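Local coordinates for colicin-B (Escherichia coli, PDB 1RH1), which forms channels in the cytoplasmic membrane of Escherichia coli and closely related bacteria, depolarising it and dissipating cellular energy, at residues Gly337-Asp342 / Leu477-Val482; Ile329-Asp334 / Ala471-Gly476; Gly50-Gln55 / Asp75-Glu80; Thr104-Gly109 / Met182-Gly187. All coordinates share one frame; numbering follows the deposited sequence.

Contact 1: residues Gly337-Asp342 / Leu477-Val482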
loop_
_atom_site.group_PDB
_atom_site.type_symbol
_atom_site.label_atom_id
_atom_site.label_comp_id
_atom_site.label_asym_id
_atom_site.label_seq_id
_atom_site.Cartn_x
_atom_site.Cartn_y
_atom_site.Cartn_z
ATOM N N GLY A 337 30.187 28.145 -7.031
ATOM C CA GLY A 337 31.380 27.324 -6.996
ATOM C C GLY A 337 32.509 27.805 -7.893
ATOM O O GLY A 337 33.572 28.080 -7.324
ATOM N N GLU A 338 32.358 27.969 -9.231
ATOM C CA GLU A 338 33.473 28.423 -10.064
ATOM C C GLU A 338 33.858 29.907 -9.789
ATOM O O GLU A 338 34.387 30.636 -10.632
ATOM C CB GLU A 338 33.139 28.162 -11.611
ATOM C CG GLU A 338 33.209 26.703 -12.262
ATOM C CD GLU A 338 34.473 26.016 -12.910
ATOM O OE1 GLU A 338 34.369 25.439 -13.997
ATOM O OE2 GLU A 338 35.551 25.944 -12.320
ATOM N N TYR A 339 33.681 30.385 -8.546
ATOM C CA TYR A 339 34.126 31.685 -8.040
ATOM C C TYR A 339 34.572 31.541 -6.575
ATOM O O TYR A 339 35.612 32.079 -6.205
ATOM C CB TYR A 339 32.996 32.767 -8.118
ATOM C CG TYR A 339 33.466 34.079 -7.503
ATOM C CD1 TYR A 339 34.597 34.728 -8.024
ATOM C CD2 TYR A 339 32.847 34.579 -6.357
ATOM C CE1 TYR A 339 35.120 35.862 -7.400
ATOM C CE2 TYR A 339 33.368 35.716 -5.726
ATOM C CZ TYR A 339 34.502 36.342 -6.249
ATOM O OH TYR A 339 35.046 37.432 -5.600
ATOM N N LEU A 340 33.811 30.856 -5.713
ATOM C CA LEU A 340 34.153 30.699 -4.309
ATOM C C LEU A 340 34.957 29.468 -3.984
ATOM O O LEU A 340 35.463 29.337 -2.862
ATOM C CB LEU A 340 32.927 30.629 -3.410
ATOM C CG LEU A 340 32.253 31.902 -2.994
ATOM C CD1 LEU A 340 31.205 31.574 -1.984
ATOM C CD2 LEU A 340 33.230 32.837 -2.339
ATOM N N GLY A 341 35.048 28.547 -4.945
ATOM C CA GLY A 341 35.821 27.343 -4.715
ATOM C C GLY A 341 34.991 26.081 -4.693
ATOM O O GLY A 341 33.757 26.070 -4.642
ATOM N N ASP A 342 35.766 25.001 -4.729
ATOM C CA ASP A 342 35.232 23.648 -4.808
ATOM C C ASP A 342 34.853 23.031 -3.464
ATOM O O ASP A 342 34.115 22.039 -3.408
ATOM C CB ASP A 342 36.268 22.789 -5.571
ATOM C CG ASP A 342 36.431 23.260 -7.028
ATOM O OD1 ASP A 342 35.544 22.983 -7.854
ATOM O OD2 ASP A 342 37.433 23.927 -7.329
ATOM N N LEU A 477 23.739 39.823 -11.371
ATOM C CA LEU A 477 24.641 40.377 -10.351
ATOM C C LEU A 477 26.100 40.020 -10.627
ATOM O O LEU A 477 26.390 38.958 -11.195
ATOM C CB LEU A 477 24.328 39.849 -8.942
ATOM C CG LEU A 477 22.933 39.788 -8.356
ATOM C CD1 LEU A 477 22.992 38.918 -7.122
ATOM C CD2 LEU A 477 22.400 41.174 -8.073
ATOM N N SER A 478 27.037 40.877 -10.176
ATOM C CA SER A 478 28.457 40.635 -10.356
ATOM C C SER A 478 28.987 39.446 -9.545
ATOM O O SER A 478 28.277 38.922 -8.690
ATOM C CB SER A 478 29.210 41.903 -9.986
ATOM O OG SER A 478 29.522 42.058 -8.608
ATOM N N ALA A 479 30.214 38.974 -9.772
ATOM C CA ALA A 479 30.763 37.858 -9.022
ATOM C C ALA A 479 30.974 38.055 -7.523
ATOM O O ALA A 479 30.895 37.097 -6.741
ATOM C CB ALA A 479 32.097 37.459 -9.585
ATOM N N THR A 480 31.214 39.301 -7.094
ATOM C CA THR A 480 31.461 39.584 -5.685
ATOM C C THR A 480 30.198 39.307 -4.921
ATOM O O THR A 480 30.197 38.574 -3.937
ATOM C CB THR A 480 31.826 41.030 -5.431
ATOM O OG1 THR A 480 32.618 41.458 -6.518
ATOM C CG2 THR A 480 32.628 41.194 -4.158
ATOM N N VAL A 481 29.139 39.871 -5.508
ATOM C CA VAL A 481 27.772 39.778 -5.051
ATOM C C VAL A 481 27.301 38.338 -5.133
ATOM O O VAL A 481 26.897 37.829 -4.096
ATOM C CB VAL A 481 26.921 40.702 -5.916
ATOM C CG1 VAL A 481 25.494 40.733 -5.436
ATOM C CG2 VAL A 481 27.475 42.106 -5.802
ATOM N N VAL A 482 27.347 37.630 -6.270
ATOM C CA VAL A 482 26.937 36.225 -6.349
ATOM C C VAL A 482 27.609 35.365 -5.275
ATOM O O VAL A 482 26.996 34.437 -4.748
ATOM C CB VAL A 482 27.262 35.686 -7.762
ATOM C CG1 VAL A 482 27.050 34.182 -7.934
ATOM C CG2 VAL A 482 26.307 36.404 -8.689
#
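Y339, on the last turn of helix 291-340, faces A479, on the first turn of helix 479-495, with their CA atoms 7.1 Å apart. The tyrosine side chain bridges this distance: its CG lies anti to the backbone N (chi1 176°), which sends the ring across to the other helix. There A479 CB sits over the middle of one ring face, 4.0 Å from the centroid of Y339 and 9° off the ring normal, a CH-pi contact. The carbonyl of A479 covers the neighbouring part of the ring, its O only 3.0 Å from Y339 CE2. Farther out, Y339 OH passes 4.2 Å from T480 CA, so the hydroxyl end of the ring lies beside the T480 backbone. Alanine suits this place because its short methyl lets the helix start lie close beneath a broad ring. S478 occupies the N-cap position of helix 479-495, and T480 and V481 also touch D388 of helix 386-398. Helix 479-495 belongs to a predicted membrane-spanning segment. At this exposed edge of the channel-forming domain the two helix ends are held mainly by van der Waals contact of the A479 methyl and carbonyl with the ring; no hydrogen bond links the two segments.

Contact 2: residues Ile329-Asp334 / Ala471-Gly476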
loop_
_atom_site.group_PDB
_atom_site.type_symbol
_atom_site.label_atom_id
_atom_site.label_comp_id
_atom_site.label_asym_id
_atom_site.label_seq_id
_atom_site.Cartn_x
_atom_site.Cartn_y
_atom_site.Cartn_z
ATOM N N ILE A 329 19.762 23.576 -5.775
ATOM C CA ILE A 329 20.805 23.779 -4.779
ATOM C C ILE A 329 22.134 23.331 -5.359
ATOM O O ILE A 329 23.164 23.866 -4.976
ATOM C CB ILE A 329 20.455 22.977 -3.493
ATOM C CG1 ILE A 329 19.198 23.552 -2.893
ATOM C CG2 ILE A 329 21.568 23.034 -2.465
ATOM C CD1 ILE A 329 19.185 25.076 -2.688
ATOM N N ILE A 330 22.155 22.373 -6.291
ATOM C CA ILE A 330 23.414 21.971 -6.874
ATOM C C ILE A 330 23.876 22.900 -7.949
ATOM O O ILE A 330 25.088 23.100 -8.060
ATOM C CB ILE A 330 23.289 20.563 -7.399
ATOM C CG1 ILE A 330 23.447 19.711 -6.148
ATOM C CG2 ILE A 330 24.322 20.180 -8.483
ATOM C CD1 ILE A 330 23.071 18.243 -6.391
ATOM N N SER A 331 22.924 23.454 -8.709
ATOM C CA SER A 331 23.258 24.455 -9.701
ATOM C C SER A 331 23.881 25.656 -8.981
ATOM O O SER A 331 24.945 26.085 -9.394
ATOM C CB SER A 331 21.993 24.846 -10.448
ATOM O OG SER A 331 21.417 26.085 -10.011
ATOM N N VAL A 332 23.296 26.170 -7.881
ATOM C CA VAL A 332 23.822 27.268 -7.069
ATOM C C VAL A 332 25.254 26.954 -6.680
ATOM O O VAL A 332 26.161 27.768 -6.778
ATOM C CB VAL A 332 22.912 27.435 -5.812
ATOM C CG1 VAL A 332 23.580 28.207 -4.667
ATOM C CG2 VAL A 332 21.667 28.179 -6.266
ATOM N N GLY A 333 25.444 25.703 -6.290
ATOM C CA GLY A 333 26.742 25.190 -5.920
ATOM C C GLY A 333 27.695 25.325 -7.080
ATOM O O GLY A 333 28.775 25.871 -6.893
ATOM N N ASP A 334 27.261 24.885 -8.266
ATOM C CA ASP A 334 28.065 24.999 -9.459
ATOM C C ASP A 334 28.339 26.464 -9.750
ATOM O O ASP A 334 29.527 26.783 -9.700
ATOM C CB ASP A 334 27.353 24.332 -10.650
ATOM C CG ASP A 334 27.316 22.789 -10.670
ATOM O OD1 ASP A 334 26.567 22.226 -11.466
ATOM O OD2 ASP A 334 28.028 22.118 -9.920
ATOM N N ALA A 471 16.400 32.176 -7.562
ATOM C CA ALA A 471 16.411 33.608 -7.732
ATOM C C ALA A 471 17.867 33.955 -7.960
ATOM O O ALA A 471 18.088 34.764 -8.848
ATOM C CB ALA A 471 15.940 34.345 -6.492
ATOM N N LEU A 472 18.862 33.370 -7.233
ATOM C CA LEU A 472 20.306 33.638 -7.401
ATOM C C LEU A 472 20.847 33.183 -8.750
ATOM O O LEU A 472 21.627 33.929 -9.351
ATOM C CB LEU A 472 21.145 32.949 -6.310
ATOM C CG LEU A 472 22.673 32.843 -6.453
ATOM C CD1 LEU A 472 23.303 34.200 -6.336
ATOM C CD2 LEU A 472 23.265 32.031 -5.334
ATOM N N ILE A 473 20.440 32.014 -9.284
ATOM C CA ILE A 473 20.951 31.582 -10.575
ATOM C C ILE A 473 20.289 32.352 -11.702
ATOM O O ILE A 473 20.503 32.039 -12.873
ATOM C CB ILE A 473 20.726 30.064 -10.867
ATOM C CG1 ILE A 473 19.256 29.769 -10.978
ATOM C CG2 ILE A 473 21.378 29.219 -9.773
ATOM C CD1 ILE A 473 19.022 28.331 -11.444
ATOM N N ALA A 474 19.499 33.375 -11.367
ATOM C CA ALA A 474 18.762 34.192 -12.327
ATOM C C ALA A 474 18.988 35.673 -12.120
ATOM O O ALA A 474 18.492 36.491 -12.893
ATOM C CB ALA A 474 17.257 33.956 -12.206
ATOM N N PHE A 475 19.694 36.063 -11.067
ATOM C CA PHE A 475 19.882 37.473 -10.839
ATOM C C PHE A 475 20.960 38.032 -11.738
ATOM O O PHE A 475 21.950 37.356 -12.047
ATOM C CB PHE A 475 20.286 37.723 -9.419
ATOM C CG PHE A 475 19.184 37.744 -8.383
ATOM C CD1 PHE A 475 19.557 37.738 -7.028
ATOM C CD2 PHE A 475 17.837 37.799 -8.753
ATOM C CE1 PHE A 475 18.583 37.792 -6.039
ATOM C CE2 PHE A 475 16.870 37.851 -7.756
ATOM C CZ PHE A 475 17.247 37.848 -6.410
ATOM N N GLY A 476 20.737 39.270 -12.186
ATOM C CA GLY A 476 21.789 39.953 -12.912
ATOM C C GLY A 476 22.733 40.573 -11.877
ATOM O O GLY A 476 22.522 41.739 -11.490
#
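The chi1 of V332, 161°, splits its two methyls between neighbouring partners: CG1 reaches L472 and CG2 reaches I473. The I473 side chain answers with CG1 between its backbone N and carbonyl carbon (chi1 65°), which leaves its CG2 branch directed at helix 291-340. These residues belong to the all-helical bundle of the colicin channel-forming domain, in which helices 457-472 and 479-495 make up the hydrophobic hairpin; both are predicted to span the membrane. The contact joins the end of the first hairpin helix, and the turn that follows it, to the long helix 291-340.

V332 meets both partners at about a right angle, side chain across side chain. V332 CG1 lies 3.9 Å from L472 CD2, and V332 CG2 lies 3.7 Å from I473 CG2. The branched valine suits the place, since its two methyls diverge from one CB and each can meet a different neighbour. L472 and V332 are buried and extend the same apolar layer onto V485 and I489 of helix 479-495. I473, the first residue to leave helical geometry, lies at the exposed border of this layer.

Polar atoms at the border find partners in helix 291-340. The carbonyl of L472 accepts a hydrogen bond from K335, which ties the C-terminal end of helix 457-472 to that helix. S331, a small residue facing the isoleucine, turns its hydroxyl back to the carbonyl O of V328, and S331 OG lies 3.1 Å from I473 CG2 and 3.6 Å from I473 CD1.

Contact 3: residues Gly50-Gln55 / Asp75-Glu80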
loop_
_atom_site.group_PDB
_atom_site.type_symbol
_atom_site.label_atom_id
_atom_site.label_comp_id
_atom_site.label_asym_id
_atom_site.label_seq_id
_atom_site.Cartn_x
_atom_site.Cartn_y
_atom_site.Cartn_z
ATOM N N GLY A 50 -27.355 -39.998 14.576
ATOM C CA GLY A 50 -28.145 -40.176 13.360
ATOM C C GLY A 50 -27.637 -41.323 12.510
ATOM O O GLY A 50 -26.694 -42.033 12.876
ATOM N N ASP A 51 -28.279 -41.472 11.355
ATOM C CA ASP A 51 -27.881 -42.482 10.393
ATOM C C ASP A 51 -26.686 -42.006 9.565
ATOM O O ASP A 51 -26.793 -41.563 8.419
ATOM C CB ASP A 51 -29.091 -42.778 9.537
ATOM C CG ASP A 51 -28.913 -43.907 8.539
ATOM O OD1 ASP A 51 -28.520 -45.016 8.916
ATOM O OD2 ASP A 51 -29.185 -43.663 7.366
ATOM N N TYR A 52 -25.513 -42.063 10.206
ATOM C CA TYR A 52 -24.215 -41.668 9.668
ATOM C C TYR A 52 -23.098 -42.647 10.025
ATOM O O TYR A 52 -23.255 -43.550 10.857
ATOM C CB TYR A 52 -23.833 -40.306 10.200
ATOM C CG TYR A 52 -24.889 -39.272 9.872
ATOM C CD1 TYR A 52 -25.798 -38.898 10.856
ATOM C CD2 TYR A 52 -24.978 -38.741 8.581
ATOM C CE1 TYR A 52 -26.807 -37.990 10.544
ATOM C CE2 TYR A 52 -25.990 -37.834 8.272
ATOM C CZ TYR A 52 -26.901 -37.470 9.259
ATOM O OH TYR A 52 -27.933 -36.613 8.955
ATOM N N SER A 53 -21.921 -42.469 9.419
ATOM C CA SER A 53 -20.817 -43.374 9.682
ATOM C C SER A 53 -19.995 -43.039 10.937
ATOM O O SER A 53 -19.673 -41.870 11.195
ATOM C CB SER A 53 -19.926 -43.397 8.451
ATOM O OG SER A 53 -19.086 -44.540 8.502
ATOM N N PRO A 54 -19.650 -44.079 11.729
ATOM C CA PRO A 54 -18.989 -44.008 13.028
ATOM C C PRO A 54 -17.568 -43.543 13.034
ATOM O O PRO A 54 -17.004 -43.379 14.114
ATOM C CB PRO A 54 -19.087 -45.377 13.590
ATOM C CG PRO A 54 -18.975 -46.190 12.331
ATOM C CD PRO A 54 -19.953 -45.473 11.439
ATOM N N GLN A 55 -17.019 -43.389 11.814
ATOM C CA GLN A 55 -15.686 -42.884 11.537
ATOM C C GLN A 55 -15.368 -41.610 12.256
ATOM O O GLN A 55 -14.220 -41.348 12.578
ATOM C CB GLN A 55 -15.532 -42.631 10.082
ATOM C CG GLN A 55 -15.489 -43.981 9.419
ATOM C CD GLN A 55 -15.310 -43.998 7.908
ATOM O OE1 GLN A 55 -15.534 -45.031 7.258
ATOM N NE2 GLN A 55 -14.907 -42.877 7.310
ATOM N N ASP A 75 -21.731 -27.742 10.297
ATOM C CA ASP A 75 -22.718 -28.600 10.986
ATOM C C ASP A 75 -24.014 -28.710 10.163
ATOM O O ASP A 75 -25.135 -28.583 10.674
ATOM C CB ASP A 75 -23.074 -28.051 12.396
ATOM C CG ASP A 75 -21.933 -27.891 13.399
ATOM O OD1 ASP A 75 -21.957 -26.925 14.166
ATOM O OD2 ASP A 75 -21.034 -28.727 13.434
ATOM N N LYS A 76 -23.848 -28.981 8.857
ATOM C CA LYS A 76 -24.971 -29.058 7.934
ATOM C C LYS A 76 -26.153 -29.815 8.471
ATOM O O LYS A 76 -27.275 -29.345 8.349
ATOM C CB LYS A 76 -24.604 -29.732 6.605
ATOM C CG LYS A 76 -25.680 -29.386 5.559
ATOM C CD LYS A 76 -25.514 -29.997 4.167
ATOM C CE LYS A 76 -26.660 -29.534 3.245
ATOM N NZ LYS A 76 -26.703 -30.248 1.973
ATOM N N GLU A 77 -25.823 -30.943 9.118
ATOM C CA GLU A 77 -26.771 -31.906 9.668
ATOM C C GLU A 77 -26.560 -32.325 11.123
ATOM O O GLU A 77 -26.835 -33.463 11.495
ATOM C CB GLU A 77 -26.749 -33.125 8.741
ATOM C CG GLU A 77 -27.614 -32.836 7.531
ATOM C CD GLU A 77 -27.632 -33.867 6.411
ATOM O OE1 GLU A 77 -27.532 -35.067 6.673
ATOM O OE2 GLU A 77 -27.771 -33.456 5.254
ATOM N N LEU A 78 -26.136 -31.419 12.006
ATOM C CA LEU A 78 -25.871 -31.783 13.388
ATOM C C LEU A 78 -27.105 -32.280 14.148
ATOM O O LEU A 78 -27.074 -33.332 14.809
ATOM C CB LEU A 78 -25.255 -30.581 14.124
ATOM C CG LEU A 78 -24.838 -30.819 15.584
ATOM C CD1 LEU A 78 -23.891 -32.004 15.665
ATOM C CD2 LEU A 78 -24.187 -29.594 16.147
ATOM N N GLU A 79 -28.183 -31.496 14.015
ATOM C CA GLU A 79 -29.482 -31.742 14.616
ATOM C C GLU A 79 -30.211 -32.930 14.014
ATOM O O GLU A 79 -31.016 -33.620 14.645
ATOM C CB GLU A 79 -30.340 -30.479 14.477
ATOM C CG GLU A 79 -30.457 -29.735 13.144
ATOM C CD GLU A 79 -29.226 -28.987 12.602
ATOM O OE1 GLU A 79 -28.479 -28.359 13.367
ATOM O OE2 GLU A 79 -29.011 -29.015 11.391
ATOM N N GLU A 80 -29.879 -33.162 12.746
ATOM C CA GLU A 80 -30.427 -34.260 11.989
ATOM C C GLU A 80 -29.656 -35.528 12.479
ATOM O O GLU A 80 -29.941 -36.649 12.080
ATOM C CB GLU A 80 -30.290 -33.757 10.464
ATOM C CG GLU A 80 -31.418 -32.801 9.789
ATOM C CD GLU A 80 -31.344 -31.250 9.468
ATOM O OE1 GLU A 80 -31.045 -30.414 10.277
ATOM O OE2 GLU A 80 -31.682 -30.777 8.397
#
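Y52 and E77 link two surface loops through a side-chain hydrogen bond, far out in the N-terminal half of the molecule. One loop leads from strand 20-22 to strand 62-64, the other from strand 70-73 to strand 87-90; neither segment has regular secondary structure. The phenol donates from Y52 OH to E77 OE1 over 2.8 Å and meets the anti lone pair, the one turned away from the other carboxylate oxygen. The two side chains cross at about a right angle, and the ring and carboxylate planes stand 51° apart. E77, extended beyond CG (chi2 174°), runs across the hydroxyl end of the ring and brings OE1 to it; its own CB lies 3.7 Å from Y52 OH.

The last three strands named all belong to the large mixed sheet of this lobe, so the bond fastens a long connecting loop against a loop between two strands of one sheet. The approach of Y52 begins in an inverse gamma turn centred on D51, which folds the chain back just before the tyrosine. A second contact lies at the ring edge: E80 O is in the ring plane, 3.7 Å from Y52 CE1. Having no side chain, G50 can bring its CA to 4.2 Å from the same E80 O, and its backbone pairs with that of G81. Tyrosine suits its position because a long, rigid ring places a donor at a fixed distance from the backbone; glutamate has the reach, and its carboxylate, probably ionised, is a good acceptor. Beyond the pair, Y52 also touches D82, while E79 forms a salt bridge with K137.

Contact 4: residues Thr104-Gly109 / Met182-Gly187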
loop_
_atom_site.group_PDB
_atom_site.type_symbol
_atom_site.label_atom_id
_atom_site.label_comp_id
_atom_site.label_asym_id
_atom_site.label_seq_id
_atom_site.Cartn_x
_atom_site.Cartn_y
_atom_site.Cartn_z
ATOM N N THR A 104 -8.455 -14.626 -18.218
ATOM C CA THR A 104 -8.134 -14.117 -19.537
ATOM C C THR A 104 -8.287 -12.616 -19.572
ATOM O O THR A 104 -7.396 -11.974 -20.104
ATOM C CB THR A 104 -9.031 -14.729 -20.564
ATOM O OG1 THR A 104 -8.750 -16.109 -20.576
ATOM C CG2 THR A 104 -8.786 -14.188 -21.928
ATOM N N VAL A 105 -9.340 -12.018 -19.006
ATOM C CA VAL A 105 -9.473 -10.569 -18.953
ATOM C C VAL A 105 -8.407 -9.969 -18.048
ATOM O O VAL A 105 -7.865 -8.911 -18.374
ATOM C CB VAL A 105 -10.875 -10.218 -18.453
ATOM C CG1 VAL A 105 -11.065 -8.735 -18.236
ATOM C CG2 VAL A 105 -11.853 -10.687 -19.510
ATOM N N LEU A 106 -8.043 -10.638 -16.938
ATOM C CA LEU A 106 -7.019 -10.118 -16.048
ATOM C C LEU A 106 -5.702 -10.072 -16.777
ATOM O O LEU A 106 -5.138 -8.990 -16.824
ATOM C CB LEU A 106 -6.805 -10.971 -14.853
ATOM C CG LEU A 106 -6.624 -10.321 -13.519
ATOM C CD1 LEU A 106 -5.820 -11.289 -12.721
ATOM C CD2 LEU A 106 -5.864 -9.035 -13.546
ATOM N N GLU A 107 -5.243 -11.179 -17.392
ATOM C CA GLU A 107 -3.985 -11.246 -18.141
ATOM C C GLU A 107 -3.890 -10.194 -19.244
ATOM O O GLU A 107 -2.954 -9.398 -19.273
ATOM C CB GLU A 107 -3.830 -12.621 -18.756
ATOM C CG GLU A 107 -3.596 -13.771 -17.773
ATOM C CD GLU A 107 -3.501 -15.188 -18.372
ATOM O OE1 GLU A 107 -3.179 -16.117 -17.623
ATOM O OE2 GLU A 107 -3.758 -15.388 -19.570
ATOM N N ASN A 108 -4.892 -10.160 -20.132
ATOM C CA ASN A 108 -5.024 -9.132 -21.148
ATOM C C ASN A 108 -4.954 -7.735 -20.560
ATOM O O ASN A 108 -4.143 -6.939 -21.019
ATOM C CB ASN A 108 -6.343 -9.226 -21.885
ATOM C CG ASN A 108 -6.471 -10.358 -22.888
ATOM O OD1 ASN A 108 -7.280 -10.283 -23.805
ATOM N ND2 ASN A 108 -5.718 -11.443 -22.792
ATOM N N GLY A 109 -5.711 -7.384 -19.529
ATOM C CA GLY A 109 -5.656 -6.026 -19.023
ATOM C C GLY A 109 -4.322 -5.654 -18.399
ATOM O O GLY A 109 -3.961 -4.473 -18.334
ATOM N N MET A 182 -17.093 -12.004 -6.351
ATOM C CA MET A 182 -15.948 -12.878 -6.150
ATOM C C MET A 182 -15.083 -12.745 -7.388
ATOM O O MET A 182 -15.579 -12.885 -8.506
ATOM C CB MET A 182 -16.404 -14.307 -5.951
ATOM C CG MET A 182 -17.041 -14.429 -4.577
ATOM S SD MET A 182 -16.372 -15.800 -3.632
ATOM C CE MET A 182 -14.686 -15.282 -3.610
ATOM N N ALA A 183 -13.799 -12.434 -7.180
ATOM C CA ALA A 183 -12.874 -12.089 -8.242
ATOM C C ALA A 183 -11.547 -12.793 -8.244
ATOM O O ALA A 183 -11.191 -13.433 -7.265
ATOM C CB ALA A 183 -12.527 -10.642 -8.191
ATOM N N ILE A 184 -10.782 -12.660 -9.336
ATOM C CA ILE A 184 -9.425 -13.175 -9.398
ATOM C C ILE A 184 -8.465 -12.011 -9.379
ATOM O O ILE A 184 -8.457 -11.180 -10.276
ATOM C CB ILE A 184 -9.226 -14.033 -10.672
ATOM C CG1 ILE A 184 -7.773 -14.425 -10.747
ATOM C CG2 ILE A 184 -9.683 -13.306 -11.918
ATOM C CD1 ILE A 184 -7.461 -15.221 -12.001
ATOM N N ILE A 185 -7.649 -11.897 -8.350
ATOM C CA ILE A 185 -6.705 -10.812 -8.331
ATOM C C ILE A 185 -5.342 -11.250 -8.797
ATOM O O ILE A 185 -5.010 -12.422 -8.866
ATOM C CB ILE A 185 -6.634 -10.209 -6.921
ATOM C CG1 ILE A 185 -6.431 -11.204 -5.816
ATOM C CG2 ILE A 185 -7.964 -9.546 -6.704
ATOM C CD1 ILE A 185 -6.345 -10.596 -4.404
ATOM N N GLY A 186 -4.532 -10.292 -9.179
ATOM C CA GLY A 186 -3.190 -10.563 -9.647
ATOM C C GLY A 186 -2.479 -9.277 -9.995
ATOM O O GLY A 186 -3.003 -8.199 -9.740
ATOM N N GLY A 187 -1.270 -9.375 -10.539
ATOM C CA GLY A 187 -0.598 -8.181 -11.016
ATOM C C GLY A 187 0.573 -7.682 -10.198
ATOM O O GLY A 187 1.512 -7.158 -10.788
#
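L106 of helix 99-110 presses its CD1 methyl into the backbone of strand 179-186, and this single side chain carries the contact from the helix side. CD1 lies 3.6 Å from I184 O, 3.9 Å from G186 N and 4.0 Å from I185 C, so the methyl rests on the I184 carbonyl O and on the I185-G186 peptide bond. I184 CG1 stands anti to the backbone N (chi1 175°), which brings it to 4.2 Å from L106 CD1, the one side-chain partner of L106 in this segment. G186 suits the place because it has no side chain on the face turned to the helix, and the leucine can settle directly on the strand. The next side chain, I185, points to the other side of the strand.

The geometry is that of a helix packed on a beta sheet, nearly along this strand: the short axes come within 9.2 Å and lie 32° apart. The antiparallel sheet beneath includes strands 121-128, 169-176 and 179-186. L106 also meets A121 and Y169 of the flanking strands, and I184 reaches A102 and R103 one turn earlier on the helix.

Away from L106 the helix is exposed: T104 and N108, polar residues suited to water, lie roughly on the far side, and E107 at the flank, where it touches Y169. Past the buried end of the strand, G187 is exposed, where the chain turns a corner with positive phi. Cohesion between these segments is largely apolar, consistent with burial of L106 against the strand, whose polar backbone groups pair with neighbouring strands, I184 with V123 and I185 with R170.

The contacts fall in two halves of the molecule. Contacts 3 and 4 lie in the N-terminal half, centres about 40 Å apart; one joins loops, the other sets a helix on a sheet. Along the chain contact 3 closes before contact 4 opens, and contact 4 closes before contacts 2 and 1 open. These two lie in the channel-forming domain, centres about 10 Å apart, and touch through V482 O and L472 CD1. Both use helix 291-340; contact 2 pairs it with the end of helix 457-472, contact 1 with the start of helix 479-495, the next helix. About 92 Å separates the centres of contacts 1 and 3, as befits an elongated toxin whose long helix 291-340 leads into its channel-forming domain.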